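Local coordinates for protein RNA 2',3'-cyclic phosphodiesterase (Deinococcus radiodurans, PDB 5H7E) that belongs to the LigT-like phosphoesterase family of the 2H clan, at residues L101-L104 with A105-R109. Residues are numbered along the deposited sequence; the frame is centred on the assembly and turned at random.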
ATOM      1  N   LEU A 101      12.399  -2.337   2.417  1.00 19.62           N
ATOM      2  CA  LEU A 101      11.011  -2.356   1.915  1.00 21.73           C
ATOM      3  C   LEU A 101      10.943  -2.874   0.475  1.00 21.42           C
ATOM      4  O   LEU A 101      10.054  -3.674   0.145  1.00 20.33           O
ATOM      5  CB  LEU A 101      10.392  -0.981   2.037  1.00 19.72           C
ATOM      6  CG  LEU A 101       8.938  -0.889   1.507  1.00 20.02           C
ATOM      7  CD1 LEU A 101       7.984  -1.811   2.280  1.00 22.71           C
ATOM      8  CD2 LEU A 101       8.535   0.523   1.718  1.00 23.27           C
ATOM      9  N   THR A 102      11.826  -2.401  -0.416  1.00 20.81           N
ATOM     10  CA  THR A 102      11.868  -2.976  -1.762  1.00 20.08           C
ATOM     11  C   THR A 102      12.155  -4.474  -1.730  1.00 21.64           C
ATOM     12  O   THR A 102      11.501  -5.246  -2.439  1.00 21.88           O
ATOM     13  CB  THR A 102      12.879  -2.275  -2.642  1.00 24.54           C
ATOM     14  OG1 THR A 102      12.447  -0.908  -2.775  1.00 26.17           O
ATOM     15  CG2 THR A 102      12.956  -2.967  -4.031  1.00 26.24           C
ATOM     16  N   GLU A 103      13.124  -4.902  -0.919  1.00 22.69           N
ATOM     17  CA  GLU A 103      13.442  -6.320  -0.828  1.00 24.95           C
ATOM     18  C   GLU A 103      12.234  -7.117  -0.351  1.00 23.39           C
ATOM     19  O   GLU A 103      11.938  -8.174  -0.893  1.00 25.77           O
ATOM     20  CB  GLU A 103      14.641  -6.496   0.128  1.00 29.02           C
ATOM     21  CG  GLU A 103      14.803  -7.790   0.884  1.00 53.23           C
ATOM     22  CD  GLU A 103      15.940  -7.724   1.969  1.00 54.63           C
ATOM     23  OE1 GLU A 103      16.634  -6.708   2.099  1.00 48.88           O
ATOM     24  OE2 GLU A 103      16.139  -8.702   2.693  1.00 67.13           O
ATOM     25  N   LEU A 104      11.512  -6.603   0.623  1.00 21.30           N
ATOM     26  CA  LEU A 104      10.306  -7.307   1.093  1.00 20.98           C
ATOM     27  C   LEU A 104       9.262  -7.395  -0.007  1.00 21.00           C
ATOM     28  O   LEU A 104       8.684  -8.460  -0.252  1.00 20.72           O
ATOM     29  CB  LEU A 104       9.732  -6.602   2.315  1.00 20.24           C
ATOM     30  CG  LEU A 104       8.408  -7.200   2.860  1.00 20.51           C
ATOM     31  CD1 LEU A 104       8.626  -8.636   3.330  1.00 21.74           C
ATOM     32  CD2 LEU A 104       8.015  -6.314   4.052  1.00 22.36           C
ATOM     33  N   ALA A 105       9.020  -6.287  -0.701  1.00 20.99           N
ATOM     34  CA  ALA A 105       8.032  -6.340  -1.774  1.00 21.13           C
ATOM     35  C   ALA A 105       8.432  -7.303  -2.870  1.00 21.75           C
ATOM     36  O   ALA A 105       7.581  -8.040  -3.391  1.00 23.17           O
ATOM     37  CB  ALA A 105       7.825  -4.943  -2.350  1.00 21.08           C
ATOM     38  N   GLU A 106       9.721  -7.313  -3.255  1.00 21.89           N
ATOM     39  CA  GLU A 106      10.112  -8.194  -4.342  1.00 22.33           C
ATOM     40  C   GLU A 106      10.059  -9.663  -3.913  1.00 22.69           C
ATOM     41  O   GLU A 106       9.704 -10.530  -4.733  1.00 25.88           O
ATOM     42  CB  GLU A 106      11.507  -7.838  -4.866  1.00 26.10           C
ATOM     43  CG  GLU A 106      11.549  -6.404  -5.425  1.00 35.80           C
ATOM     44  CD  GLU A 106      10.702  -6.203  -6.697  1.00 60.36           C
ATOM     45  OE1 GLU A 106      10.569  -5.037  -7.129  1.00 63.36           O
ATOM     46  OE2 GLU A 106      10.188  -7.186  -7.279  1.00 59.79           O
ATOM     47  N   ASN A 107      10.465  -9.970  -2.658  1.00 23.15           N
ATOM     48  CA  ASN A 107      10.362 -11.357  -2.162  1.00 25.10           C
ATOM     49  C   ASN A 107       8.903 -11.787  -2.082  1.00 25.55           C
ATOM     50  O   ASN A 107       8.573 -12.944  -2.380  1.00 26.70           O
ATOM     51  CB  ASN A 107      10.979 -11.497  -0.772  1.00 23.43           C
ATOM     52  CG  ASN A 107      12.498 -11.665  -0.790  1.00 33.94           C
ATOM     53  OD1 ASN A 107      13.001 -12.687  -0.377  1.00 45.00           O
ATOM     54  ND2 ASN A 107      13.207 -10.672  -1.251  1.00 38.91           N
ATOM     55  N   LEU A 108       8.027 -10.867  -1.654  1.00 24.49           N
ATOM     56  CA  LEU A 108       6.605 -11.176  -1.571  1.00 19.66           C
ATOM     57  C   LEU A 108       6.047 -11.492  -2.953  1.00 23.86           C
ATOM     58  O   LEU A 108       5.361 -12.509  -3.159  1.00 23.96           O
ATOM     59  CB  LEU A 108       5.919  -9.959  -0.921  1.00 21.76           C
ATOM     60  CG  LEU A 108       4.475 -10.098  -0.670  1.00 29.69           C
ATOM     61  CD1 LEU A 108       4.257 -11.161   0.462  1.00 28.14           C
ATOM     62  CD2 LEU A 108       3.963  -8.719  -0.247  1.00 31.35           C
ATOM     63  N   ARG A 109       6.348 -10.625  -3.924  1.00 23.65           N
ATOM     64  CA  ARG A 109       5.840 -10.834  -5.279  1.00 22.05           C
ATOM     65  C   ARG A 109       6.359 -12.137  -5.852  1.00 25.10           C
ATOM     66  O   ARG A 109       5.620 -12.868  -6.538  1.00 26.67           O
ATOM     67  CB  ARG A 109       6.227  -9.630  -6.163  1.00 21.86           C
ATOM     68  CG  ARG A 109       5.469  -8.391  -5.738  1.00 20.80           C
ATOM     69  CD  ARG A 109       6.092  -7.176  -6.423  1.00 21.87           C
ATOM     70  NE  ARG A 109       5.327  -5.975  -6.101  1.00 20.68           N
ATOM     71  CZ  ARG A 109       5.178  -4.943  -6.936  1.00 19.91           C
ATOM     72  NH1 ARG A 109       5.799  -4.963  -8.137  1.00 22.32           N
ATOM     73  NH2 ARG A 109       4.407  -3.927  -6.551  1.00 20.44           N
TER
HETATM   74  O   HOH W   1      16.065 -10.925   0.018  1.00 45.64           O
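The carbonyl oxygen of Glu103 is gripped twice by Asn107. The backbone N of Asn107 reaches Glu103 O at 2.9 Å in a nearly straight bond. Asn107 ND2 reaches the same Glu103 O at 2.8 Å, from the other face of the carbonyl plane and with a more bent N-H...O angle of 140°. Asn107 can fold back this way because its CG sits beside its own backbone N (chi1 -82°). The Glu103 side chain runs alongside that of Asn107, with its CG 3.9 Å from Asn107 ND2. A water accepts from Asn107 ND2 and donates only weakly to Glu103 OE2, a loose bridge between the two side chains. The carbonyl oxygens of Leu101, Thr102 and Leu104 accept from the backbone N of Ala105, Glu106 and Leu108, respectively. On a neighbouring exposed flank, Thr102 CG2 lies 4.0 Å from Glu106 CG, and Glu106 CG also lies 3.2 Å from Thr102 O. Leu101, Leu104 and Leu108 face inward and all touch Leu45 of strand 42-48; Leu104 and Leu108 also meet Leu66 of helix 56-67. These residues form the amphipathic first part of helix 101-114, held by i to i+4 backbone bonds and packed on the antiparallel sheet of a LigT-like 2H fold.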